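Local coordinates for alkaline serine protease (Thermobifida fusca, PDB 2PFE), which probably cleaves internal peptide bonds as a secreted serine endopeptidase of the chymotrypsin-like S1 family, this chain being its mature protease domain, at residues R15-F20 with S100-G105; T126-T131 with I166-P171; T132-G137 with G159-G164. All coordinates share one frame; numbering follows the deposited sequence.

In the fold
Contact 2 is the most regular of the three: strands 128-131 and 164-171 pair edge to edge in the closed C-terminal barrel, with threonines and Phe169 on one face, Arg130 and Phe168 on the other. Contact 1 joins strand 14-17 to the end of strand 96-101 through polar side chains, one hydroxyl gripping a backbone N-H. Both are partly buried and reach the sheet of that barrel. Contact 3 lies at the surface, where two loops are tied by a disulfide and a carboxylate beside the bound sulfonyl inhibitor. It is nested within the loop that contact 2 closes and meets it where Thr167 is hydrogen-bonded to the carbonyl of Ala133; it meets contact 1 where Thr103 is hydrogen-bonded to the carbonyl of Gly137.

Contact 1 of 3, residues R15-F20 with S100-G105; sequences RCSIGF and SGATTG
From CB, the Arg15 side chain sets off with CG anti to the backbone N, then turns about the CG-CD bond (chi3 92°), which carries the guanidinium over the turn after strand 96-101. There NE comes within 3.9 Å of OG1 of Thr103, and NH1 is 4.1 Å from CB of Ala102, a methyl lying over one face of the guanidinium. At the tip, NH2 approaches OG1 of Thr103 at 2.8 Å, but the bond is weak, bent to 120° at the hydrogen, and this hydroxyl is hydrogen-bonded to its stronger partner, the carbonyl of Gly137. A water lying in the guanidinium plane accepts from NH2 of Arg15 and donates to the carbonyl O of Ala102 at 2.8 Å. Ser17 makes the straighter link: its OG, anti to the carbonyl carbon, accepts from Ala102 N at 2.9 Å with an angle of 163°. The same OG is hydrogen-bonded to its stronger partner, the carbonyl O of Gly138, so two backbone groups fix its rotation. Ser17 also pairs through its backbone with Ser140, the predicted charge-relay serine. The arrangement belongs to the second shell of a chymotrypsin-like active site, where an N-terminal strand meets the C-terminal barrel.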
ATOM      1  N   ARG A  15       0.661   7.124 -11.686  1.00  6.38           N
ATOM      2  CA  ARG A  15       0.636   5.703 -11.401  1.00  7.59           C
ATOM      3  C   ARG A  15       0.904   5.510  -9.899  1.00  6.63           C
ATOM      4  O   ARG A  15       1.809   6.136  -9.340  1.00  6.53           O
ATOM      5  CB  ARG A  15       1.757   5.051 -12.222  1.00  8.68           C
ATOM      6  CG  ARG A  15       1.970   3.582 -12.012  1.00 11.82           C
ATOM      7  CD  ARG A  15       2.738   3.000 -13.161  1.00 14.11           C
ATOM      8  NE  ARG A  15       4.175   2.995 -12.928  1.00 14.10           N
ATOM      9  CZ  ARG A  15       4.990   2.069 -13.419  1.00 15.96           C
ATOM     10  NH1 ARG A  15       4.499   1.081 -14.156  1.00 16.96           N
ATOM     11  NH2 ARG A  15       6.287   2.129 -13.174  1.00 18.36           N
ATOM     12  N   CYS A  16       0.086   4.697  -9.234  1.00  5.97           N
ATOM     13  CA  CYS A  16       0.429   4.154  -7.904  1.00  5.51           C
ATOM     14  C   CYS A  16       0.291   2.640  -7.936  1.00  4.86           C
ATOM     15  O   CYS A  16      -0.057   2.088  -8.969  1.00  4.05           O
ATOM     16  CB  CYS A  16      -0.452   4.739  -6.799  1.00  5.82           C
ATOM     17  SG  CYS A  16       0.046   6.393  -6.264  1.00  7.86           S
ATOM     18  N   SER A  17       0.594   1.983  -6.819  1.00  3.94           N
ATOM     19  CA  SER A  17       0.488   0.520  -6.738  1.00  4.12           C
ATOM     20  C   SER A  17      -0.640   0.134  -5.798  1.00  3.78           C
ATOM     21  O   SER A  17      -0.809   0.725  -4.738  1.00  3.69           O
ATOM     22  CB  SER A  17       1.802  -0.070  -6.241  1.00  3.99           C
ATOM     23  OG  SER A  17       2.817   0.170  -7.185  1.00  3.76           O
ATOM     24  N   ILE A  18      -1.444  -0.836  -6.227  1.00  4.23           N
ATOM     25  CA  ILE A  18      -2.469  -1.420  -5.382  1.00  4.09           C
ATOM     26  C   ILE A  18      -1.823  -1.944  -4.096  1.00  3.61           C
ATOM     27  O   ILE A  18      -0.817  -2.639  -4.135  1.00  3.85           O
ATOM     28  CB  ILE A  18      -3.164  -2.588  -6.131  1.00  3.69           C
ATOM     29  CG1 ILE A  18      -3.928  -2.061  -7.352  1.00  3.58           C
ATOM     30  CG2 ILE A  18      -4.027  -3.451  -5.178  1.00  5.49           C
ATOM     31  CD1 ILE A  18      -4.339  -3.164  -8.365  1.00  4.96           C
ATOM     32  N   GLY A  19      -2.423  -1.605  -2.966  1.00  3.48           N
ATOM     33  CA  GLY A  19      -2.000  -2.148  -1.686  1.00  3.91           C
ATOM     34  C   GLY A  19      -2.519  -3.550  -1.429  1.00  3.86           C
ATOM     35  O   GLY A  19      -1.844  -4.518  -1.732  1.00  4.42           O
ATOM     36  N   PHE A  20      -3.720  -3.646  -0.847  1.00  3.86           N
ATOM     37  CA  PHE A  20      -4.351  -4.922  -0.506  1.00  4.22           C
ATOM     38  C   PHE A  20      -5.830  -4.871  -0.888  1.00  4.35           C
ATOM     39  O   PHE A  20      -6.500  -3.877  -0.615  1.00  5.23           O
ATOM     40  CB  PHE A  20      -4.316  -5.189   1.009  1.00  3.68           C
ATOM     41  CG  PHE A  20      -2.928  -5.364   1.598  1.00  4.31           C
ATOM     42  CD1 PHE A  20      -2.277  -4.306   2.228  1.00  4.73           C
ATOM     43  CD2 PHE A  20      -2.280  -6.586   1.535  1.00  4.70           C
ATOM     44  CE1 PHE A  20      -0.988  -4.484   2.787  1.00  4.86           C
ATOM     45  CE2 PHE A  20      -1.005  -6.762   2.072  1.00  4.75           C
ATOM     46  CZ  PHE A  20      -0.367  -5.718   2.711  1.00  4.54           C
ATOM     47  N   SER A 100       5.985  -4.705  -2.305  1.00  4.65           N
ATOM     48  CA  SER A 100       5.738  -4.929  -3.722  1.00  4.05           C
ATOM     49  C   SER A 100       5.212  -3.664  -4.373  1.00  3.59           C
ATOM     50  O   SER A 100       4.349  -3.007  -3.829  1.00  3.61           O
ATOM     51  CB  SER A 100       4.724  -6.062  -3.902  1.00  4.35           C
ATOM     52  OG  SER A 100       4.475  -6.348  -5.275  1.00  4.56           O
ATOM     53  N   GLY A 101       5.735  -3.331  -5.552  1.00  3.20           N
ATOM     54  CA  GLY A 101       5.230  -2.164  -6.281  1.00  3.01           C
ATOM     55  C   GLY A 101       5.535  -2.209  -7.756  1.00  2.88           C
ATOM     56  O   GLY A 101       6.412  -2.945  -8.196  1.00  2.58           O
ATOM     57  N   ALA A 102       4.807  -1.398  -8.512  1.00  3.79           N
ATOM     58  CA  ALA A 102       4.808  -1.492  -9.978  1.00  4.42           C
ATOM     59  C   ALA A 102       6.115  -1.084 -10.626  1.00  4.67           C
ATOM     60  O   ALA A 102       6.416  -1.513 -11.747  1.00  6.09           O
ATOM     61  CB  ALA A 102       3.681  -0.658 -10.557  1.00  5.61           C
ATOM     62  N   THR A 103       6.885  -0.247  -9.940  1.00  3.91           N
ATOM     63  CA  THR A 103       8.108   0.274 -10.536  1.00  4.34           C
ATOM     64  C   THR A 103       9.334  -0.595 -10.241  1.00  4.04           C
ATOM     65  O   THR A 103      10.129  -0.889 -11.143  1.00  5.53           O
ATOM     66  CB  THR A 103       8.357   1.724 -10.126  1.00  4.18           C
ATOM     67  OG1 THR A 103       7.260   2.510 -10.577  1.00  4.93           O
ATOM     68  CG2 THR A 103       9.605   2.277 -10.776  1.00  5.51           C
ATOM     69  N   THR A 104       9.483  -1.007  -8.980  1.00  4.61           N
ATOM     70  CA  THR A 104      10.684  -1.744  -8.585  1.00  4.99           C
ATOM     71  C   THR A 104      10.464  -3.217  -8.228  1.00  5.48           C
ATOM     72  O   THR A 104      11.414  -3.892  -7.833  1.00  5.74           O
ATOM     73  CB  THR A 104      11.401  -1.058  -7.433  1.00  5.17           C
ATOM     74  OG1 THR A 104      10.541  -1.018  -6.286  1.00  4.71           O
ATOM     75  CG2 THR A 104      11.838   0.348  -7.840  1.00  5.04           C
ATOM     76  N   GLY A 105       9.226  -3.696  -8.348  1.00  3.77           N
ATOM     77  CA  GLY A 105       8.914  -5.081  -8.016  1.00  4.32           C
ATOM     78  C   GLY A 105       8.944  -5.363  -6.525  1.00  4.13           C
ATOM     79  O   GLY A 105       8.381  -4.606  -5.728  1.00  4.42           O
TER
HETATM   80  O   HOH W   1       7.160  -0.691 -14.353  1.00 23.92           O

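Contact 2 of 3, residues T126-T131 with I166-P171; sequences TGLTRT and ITFFQP
Strands 128-131 and 166-171 run antiparallel, their axes 4.6 Å apart at closest approach and their directions 148° apart, with Thr129-Phe169 and Thr131-Thr167 as hydrogen-bonded pairs flanking the non-hydrogen-bonded pair Arg130-Phe168. On the face bearing the threonines, CB of Thr129 sits over the middle of the Phe169 ring, a CH-pi contact of 3.6 Å to the centroid, while CG2 of Thr131 lies obliquely, 3.7 Å from CD2 of Phe169. CG of Phe169 takes the crowded position between its backbone N and carbonyl carbon (chi1 73°), which turns one ring face to CB of Thr129; the ring also meets that of Trp144 of strand 143-146. An alanine here would remove the ring, and would probably loosen the packing of Thr129, Thr131 and Trp144 on this face of the sheet. OG1 of Thr131 and OG1 of Thr167 lie 2.6 Å apart; the first is hydrogen-bonded to N of Ala133, the second to its carbonyl O. On the other face, CB of Arg130 lies 3.5 Å from CE2 of Phe168, the two side chains running side by side; NE of Arg130 is hydrogen-bonded to OE1 of Gln112. The pairing is typical of the C-terminal antiparallel barrel of chymotrypsin-like proteases.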
ATOM      1  N   THR A 126       2.327  11.635  10.241  1.00  4.36           N
ATOM      2  CA  THR A 126       2.776  10.985  11.484  1.00  4.33           C
ATOM      3  C   THR A 126       2.442   9.487  11.453  1.00  3.86           C
ATOM      4  O   THR A 126       1.725   9.023  10.558  1.00  4.16           O
ATOM      5  CB  THR A 126       2.113  11.633  12.740  1.00  4.31           C
ATOM      6  OG1 THR A 126       0.715  11.333  12.753  1.00  5.64           O
ATOM      7  CG2 THR A 126       2.309  13.149  12.765  1.00  5.00           C
ATOM      8  N   GLY A 127       2.948   8.740  12.441  1.00  3.53           N
ATOM      9  CA  GLY A 127       2.561   7.332  12.594  1.00  3.84           C
ATOM     10  C   GLY A 127       3.184   6.349  11.608  1.00  3.46           C
ATOM     11  O   GLY A 127       2.730   5.220  11.501  1.00  4.03           O
ATOM     12  N   LEU A 128       4.219   6.776  10.884  1.00  3.17           N
ATOM     13  CA  LEU A 128       4.822   5.942   9.844  1.00  4.01           C
ATOM     14  C   LEU A 128       5.881   5.002  10.386  1.00  3.69           C
ATOM     15  O   LEU A 128       6.554   5.278  11.368  1.00  4.31           O
ATOM     16  CB  LEU A 128       5.442   6.813   8.770  1.00  4.79           C
ATOM     17  CG  LEU A 128       4.485   7.727   8.001  1.00  4.27           C
ATOM     18  CD1 LEU A 128       5.259   8.615   7.034  1.00  7.12           C
ATOM     19  CD2 LEU A 128       3.400   6.935   7.308  1.00  7.65           C
ATOM     20  N   THR A 129       6.061   3.892   9.682  1.00  3.13           N
ATOM     21  CA  THR A 129       7.116   2.949  10.026  1.00  3.22           C
ATOM     22  C   THR A 129       8.255   3.067   9.029  1.00  3.61           C
ATOM     23  O   THR A 129       8.025   2.935   7.831  1.00  3.56           O
ATOM     24  CB  THR A 129       6.562   1.512  10.023  1.00  3.09           C
ATOM     25  OG1 THR A 129       5.535   1.421  11.019  1.00  4.01           O
ATOM     26  CG2 THR A 129       7.667   0.489  10.335  1.00  3.93           C
ATOM     27  N   ARG A 130       9.454   3.346   9.536  1.00  3.48           N
ATOM     28  CA  ARG A 130      10.664   3.475   8.722  1.00  3.03           C
ATOM     29  C   ARG A 130      11.288   2.100   8.506  1.00  3.67           C
ATOM     30  O   ARG A 130      11.391   1.299   9.452  1.00  3.40           O
ATOM     31  CB  ARG A 130      11.664   4.433   9.400  1.00  2.63           C
ATOM     32  CG  ARG A 130      12.891   4.639   8.590  1.00  4.80           C
ATOM     33  CD  ARG A 130      13.825   5.613   9.269  1.00  5.70           C
ATOM     34  NE  ARG A 130      14.703   4.951  10.245  1.00  9.64           N
ATOM     35  CZ  ARG A 130      14.845   5.310  11.522  1.00  8.94           C
ATOM     36  NH1 ARG A 130      14.165   6.328  12.038  1.00 10.10           N
ATOM     37  NH2 ARG A 130      15.682   4.646  12.299  1.00  8.84           N
ATOM     38  N   THR A 131      11.687   1.820   7.268  1.00  3.24           N
ATOM     39  CA  THR A 131      12.396   0.586   6.942  1.00  3.33           C
ATOM     40  C   THR A 131      13.624   0.867   6.089  1.00  3.16           C
ATOM     41  O   THR A 131      13.752   1.934   5.494  1.00  3.48           O
ATOM     42  CB  THR A 131      11.517  -0.429   6.156  1.00  3.87           C
ATOM     43  OG1 THR A 131      11.557  -0.137   4.751  1.00  5.89           O
ATOM     44  CG2 THR A 131      10.051  -0.421   6.639  1.00  4.95           C
ATOM     45  N   ILE A 166      15.755   4.690   1.985  1.00  5.84           N
ATOM     46  CA  ILE A 166      14.901   4.275   3.079  1.00  6.96           C
ATOM     47  C   ILE A 166      13.471   4.508   2.632  1.00  6.18           C
ATOM     48  O   ILE A 166      13.203   5.316   1.728  1.00  7.06           O
ATOM     49  CB  ILE A 166      15.189   5.008   4.416  1.00  6.96           C
ATOM     50  CG1 ILE A 166      14.785   6.478   4.335  1.00  9.13           C
ATOM     51  CG2 ILE A 166      16.657   4.829   4.878  1.00  7.40           C
ATOM     52  CD1 ILE A 166      14.709   7.201   5.694  1.00  9.18           C
ATOM     53  N   THR A 167      12.542   3.802   3.259  1.00  5.17           N
ATOM     54  CA  THR A 167      11.147   3.894   2.853  1.00  5.96           C
ATOM     55  C   THR A 167      10.281   3.808   4.064  1.00  6.38           C
ATOM     56  O   THR A 167      10.535   2.998   4.950  1.00 10.11           O
ATOM     57  CB  THR A 167      10.791   2.692   2.018  1.00  6.26           C
ATOM     58  OG1 THR A 167      11.320   1.563   2.744  0.70  6.29           O
ATOM     59  CG2 THR A 167      11.383   2.834   0.639  0.70  7.25           C
ATOM     60  N   PHE A 168       9.216   4.583   4.034  1.00  4.42           N
ATOM     61  CA  PHE A 168       8.217   4.657   5.090  1.00  3.03           C
ATOM     62  C   PHE A 168       6.924   3.990   4.624  1.00  3.21           C
ATOM     63  O   PHE A 168       6.480   4.215   3.494  1.00  4.20           O
ATOM     64  CB  PHE A 168       7.942   6.124   5.449  1.00  3.48           C
ATOM     65  CG  PHE A 168       9.118   6.813   6.028  1.00  4.15           C
ATOM     66  CD1 PHE A 168      10.029   7.495   5.226  1.00  6.71           C
ATOM     67  CD2 PHE A 168       9.328   6.764   7.388  1.00  4.34           C
ATOM     68  CE1 PHE A 168      11.140   8.144   5.808  1.00  8.12           C
ATOM     69  CE2 PHE A 168      10.412   7.409   7.980  1.00  6.10           C
ATOM     70  CZ  PHE A 168      11.320   8.075   7.204  1.00  5.90           C
ATOM     71  N   PHE A 169       6.295   3.239   5.518  1.00  3.38           N
ATOM     72  CA  PHE A 169       4.953   2.734   5.279  1.00  3.79           C
ATOM     73  C   PHE A 169       3.909   3.218   6.287  1.00  4.92           C
ATOM     74  O   PHE A 169       4.218   3.434   7.452  1.00  4.30           O
ATOM     75  CB  PHE A 169       4.930   1.200   5.051  1.00  2.85           C
ATOM     76  CG  PHE A 169       5.161   0.328   6.270  1.00  3.29           C
ATOM     77  CD1 PHE A 169       4.148   0.131   7.207  1.00  3.93           C
ATOM     78  CD2 PHE A 169       6.349  -0.426   6.392  1.00  3.41           C
ATOM     79  CE1 PHE A 169       4.320  -0.757   8.262  1.00  4.63           C
ATOM     80  CE2 PHE A 169       6.528  -1.310   7.438  1.00  4.11           C
ATOM     81  CZ  PHE A 169       5.506  -1.492   8.381  1.00  3.26           C
ATOM     82  N   GLN A 170       2.684   3.362   5.780  1.00  4.04           N
ATOM     83  CA  GLN A 170       1.502   3.609   6.600  1.00  3.52           C
ATOM     84  C   GLN A 170       1.034   2.235   7.073  1.00  4.35           C
ATOM     85  O   GLN A 170       0.671   1.409   6.256  1.00  3.75           O
ATOM     86  CB  GLN A 170       0.444   4.290   5.710  1.00  4.33           C
ATOM     87  CG  GLN A 170      -0.987   4.156   6.174  1.00  3.41           C
ATOM     88  CD  GLN A 170      -1.237   4.874   7.492  1.00  4.25           C
ATOM     89  OE1 GLN A 170      -1.571   4.248   8.507  1.00  6.94           O
ATOM     90  NE2 GLN A 170      -1.051   6.191   7.494  1.00  4.09           N
ATOM     91  N   PRO A 171       1.070   1.965   8.388  1.00  3.63           N
ATOM     92  CA  PRO A 171       0.592   0.681   8.910  1.00  4.74           C
ATOM     93  C   PRO A 171      -0.847   0.367   8.468  1.00  4.37           C
ATOM     94  O   PRO A 171      -1.695   1.275   8.335  1.00  4.41           O
ATOM     95  CB  PRO A 171       0.724   0.836  10.437  1.00  4.78           C
ATOM     96  CG  PRO A 171       1.857   1.825  10.571  1.00  3.96           C
ATOM     97  CD  PRO A 171       1.607   2.820   9.460  1.00  4.31           C
TER

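Contact 3 of 3, residues T132-G137 with G159-G164; sequences TACAEG and GDCRSG. With AES (4-(2-aminoethyl)benzenesulfonyl fluoride), chain D.
A disulfide joins the two loops at their nearest approach: SG of Cys134 bonds to SG of Cys161 at 2.1 Å, with a torsion of 104° about the S-S bond. Cys134 holds its sulfur in the crowded position between backbone N and carbonyl carbon. The second link is a carboxylate on a backbone N-H. Glu136, extended beyond CG, brings OE2 to 2.8 Å from N of Cys161, and the bond, 157° at the hydrogen, uses the anti lone pair, away from OE1. The side chain of Asp160 lies alongside, its CB 3.5 Å from OE2 of Glu136, the two carboxylate planes turned 58° apart. Their like charges, with OE2 of Glu136 4.5 Å from OD1 of Asp160, would probably repel mildly. OD1 of Asp160 accepts from N of Ser163 at 2.8 Å, met nearly along the C-O axis, in an Asx motif, and more weakly from N of Arg162.

On the pocket side, the methyl of Ala135 touches the inhibitor ring, CB to C6 of AES 3.7 Å, and the inhibitor's amine N8 gives a weak hydrogen bond of 3.3 Å to the carbonyl O of Gly159. Farther out, Asp139 takes the N-H of Glu136 and Arg99 is hydrogen-bonded to the carbonyl of Cys134. Both loops contribute to the inhibitor pocket, consistent with the S1 specificity pocket of chymotrypsin-like proteases, and the disulfide ties them together. Residues 132-137 lead from strand 128-131 towards strand 143-146, residues 159-164 from strand 149-157 into strand 164-171, and Arg107 of strand 105-113 packs against both cysteines.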
ATOM      1  N   THR A 132      14.484  -0.139   5.982  1.00  3.33           N
ATOM      2  CA  THR A 132      15.639  -0.057   5.118  1.00  3.95           C
ATOM      3  C   THR A 132      15.393  -0.513   3.676  1.00  4.64           C
ATOM      4  O   THR A 132      16.347  -0.525   2.900  1.00  4.81           O
ATOM      5  CB  THR A 132      16.773  -0.926   5.650  1.00  3.73           C
ATOM      6  OG1 THR A 132      16.331  -2.297   5.675  1.00  4.02           O
ATOM      7  CG2 THR A 132      17.254  -0.446   7.045  1.00  4.84           C
ATOM      8  N   ALA A 133      14.157  -0.896   3.313  1.00  4.66           N
ATOM      9  CA  ALA A 133      13.852  -1.234   1.928  1.00  5.27           C
ATOM     10  C   ALA A 133      13.834  -0.003   1.036  1.00  5.51           C
ATOM     11  O   ALA A 133      13.560   1.092   1.521  1.00  5.44           O
ATOM     12  CB  ALA A 133      12.510  -1.951   1.853  1.00  4.45           C
ATOM     13  N   CYS A 134      14.132  -0.180  -0.252  0.90  5.20           N
ATOM     14  CA  CYS A 134      14.096   0.933  -1.205  0.90  5.83           C
ATOM     15  C   CYS A 134      12.757   0.976  -1.942  0.90  5.41           C
ATOM     16  O   CYS A 134      12.027  -0.015  -1.973  0.90  5.66           O
ATOM     17  CB  CYS A 134      15.228   0.800  -2.217  0.90  6.57           C
ATOM     18  SG  CYS A 134      15.086  -0.726  -3.249  0.90  8.39           S
ATOM     19  N   ALA A 135      12.457   2.121  -2.554  1.00  4.88           N
ATOM     20  CA  ALA A 135      11.263   2.274  -3.382  1.00  5.30           C
ATOM     21  C   ALA A 135      11.506   3.402  -4.359  1.00  4.76           C
ATOM     22  O   ALA A 135      12.403   4.234  -4.149  1.00  5.99           O
ATOM     23  CB  ALA A 135      10.019   2.588  -2.527  1.00  4.97           C
ATOM     24  N   GLU A 136      10.665   3.461  -5.388  1.00  4.34           N
ATOM     25  CA  GLU A 136      10.707   4.541  -6.372  1.00  4.04           C
ATOM     26  C   GLU A 136       9.295   4.983  -6.740  1.00  4.04           C
ATOM     27  O   GLU A 136       8.309   4.284  -6.450  1.00  3.81           O
ATOM     28  CB  GLU A 136      11.475   4.093  -7.620  1.00  2.87           C
ATOM     29  CG  GLU A 136      12.932   3.771  -7.349  1.00  4.85           C
ATOM     30  CD  GLU A 136      13.629   3.197  -8.544  1.00  7.11           C
ATOM     31  OE1 GLU A 136      13.055   3.303  -9.659  1.00  6.24           O
ATOM     32  OE2 GLU A 136      14.748   2.644  -8.367  1.00  6.79           O
ATOM     33  N   GLY A 137       9.194   6.118  -7.431  1.00  3.93           N
ATOM     34  CA  GLY A 137       7.893   6.641  -7.800  1.00  4.81           C
ATOM     35  C   GLY A 137       7.143   5.566  -8.579  1.00  3.39           C
ATOM     36  O   GLY A 137       7.732   4.861  -9.409  1.00  4.36           O
ATOM     37  N   GLY A 159      15.791   8.248  -1.948  1.00  8.20           N
ATOM     38  CA  GLY A 159      16.719   7.404  -2.675  1.00  8.62           C
ATOM     39  C   GLY A 159      16.007   6.621  -3.754  1.00  8.46           C
ATOM     40  O   GLY A 159      14.981   7.058  -4.289  1.00  9.98           O
ATOM     41  N   ASP A 160      16.555   5.464  -4.101  1.00  7.50           N
ATOM     42  CA  ASP A 160      15.962   4.640  -5.155  1.00  7.64           C
ATOM     43  C   ASP A 160      16.437   3.224  -4.970  1.00  6.68           C
ATOM     44  O   ASP A 160      17.177   2.942  -4.009  1.00  6.62           O
ATOM     45  CB  ASP A 160      16.300   5.193  -6.558  1.00  7.87           C
ATOM     46  CG  ASP A 160      17.780   5.093  -6.914  1.00  9.87           C
ATOM     47  OD1 ASP A 160      18.497   4.193  -6.413  1.00 10.00           O
ATOM     48  OD2 ASP A 160      18.216   5.924  -7.741  1.00 14.52           O
ATOM     49  N   CYS A 161      16.045   2.332  -5.883  1.00  7.01           N
ATOM     50  CA  CYS A 161      16.489   0.948  -5.789  1.00  7.86           C
ATOM     51  C   CYS A 161      17.780   0.615  -6.519  1.00  8.98           C
ATOM     52  O   CYS A 161      18.255  -0.518  -6.448  1.00 10.51           O
ATOM     53  CB  CYS A 161      15.378  -0.011  -6.200  1.00  7.80           C
ATOM     54  SG  CYS A 161      14.105  -0.114  -4.950  1.00  6.48           S
ATOM     55  N   ARG A 162      18.341   1.580  -7.230  1.00  9.18           N
ATOM     56  CA  ARG A 162      19.629   1.343  -7.853  1.00 10.46           C
ATOM     57  C   ARG A 162      20.740   1.480  -6.814  1.00 10.22           C
ATOM     58  O   ARG A 162      21.607   0.616  -6.692  1.00 10.91           O
ATOM     59  CB  ARG A 162      19.856   2.316  -8.991  1.00 10.45           C
ATOM     60  CG  ARG A 162      21.088   1.992  -9.804  1.00 13.21           C
ATOM     61  CD  ARG A 162      21.199   2.923 -10.999  1.00 16.92           C
ATOM     62  NE  ARG A 162      21.413   4.312 -10.597  1.00 18.38           N
ATOM     63  CZ  ARG A 162      21.788   5.282 -11.427  1.00 20.25           C
ATOM     64  NH1 ARG A 162      21.992   5.021 -12.715  1.00 21.29           N
ATOM     65  NH2 ARG A 162      21.967   6.515 -10.966  1.00 21.50           N
ATOM     66  N   SER A 163      20.699   2.572  -6.059  1.00  9.70           N
ATOM     67  CA  SER A 163      21.747   2.852  -5.086  1.00  9.38           C
ATOM     68  C   SER A 163      21.269   2.662  -3.641  1.00  8.70           C
ATOM     69  O   SER A 163      22.077   2.615  -2.706  1.00  9.03           O
ATOM     70  CB  SER A 163      22.305   4.255  -5.324  1.00  9.74           C
ATOM     71  OG  SER A 163      22.887   4.358  -6.617  1.00 11.73           O
ATOM     72  N   GLY A 164      19.962   2.499  -3.457  1.00  7.06           N
ATOM     73  CA  GLY A 164      19.424   2.313  -2.115  1.00  6.63           C
ATOM     74  C   GLY A 164      18.751   3.553  -1.547  1.00  5.20           C
ATOM     75  O   GLY A 164      18.830   4.643  -2.099  1.00  5.28           O
TER
HETATM   76  C3  AES D1002       9.211   8.165  -4.273  1.00 19.87           C
HETATM   77  C2  AES D1002       7.880   7.773  -4.098  1.00 20.34           C
HETATM   78  C1  AES D1002       7.588   6.706  -3.247  1.00 19.84           C
HETATM   79  S   AES D1002       5.952   6.105  -2.976  1.00 18.07           S
HETATM   80  O1S AES D1002       5.469   6.280  -1.568  1.00 15.69           O
HETATM   81  O2S AES D1002       6.337   4.375  -3.207  1.00 20.38           O
HETATM   82  C6  AES D1002       8.620   6.020  -2.606  1.00 19.69           C
HETATM   83  C5  AES D1002       9.942   6.414  -2.777  1.00 19.73           C
HETATM   84  C4  AES D1002      10.249   7.481  -3.615  1.00 20.15           C
HETATM   85  C7  AES D1002      11.719   7.851  -3.754  1.00 21.57           C
HETATM   86  C8  AES D1002      11.928   9.292  -4.215  1.00 23.83           C
HETATM   87  N8  AES D1002      13.181   9.815  -3.705  1.00 26.10           N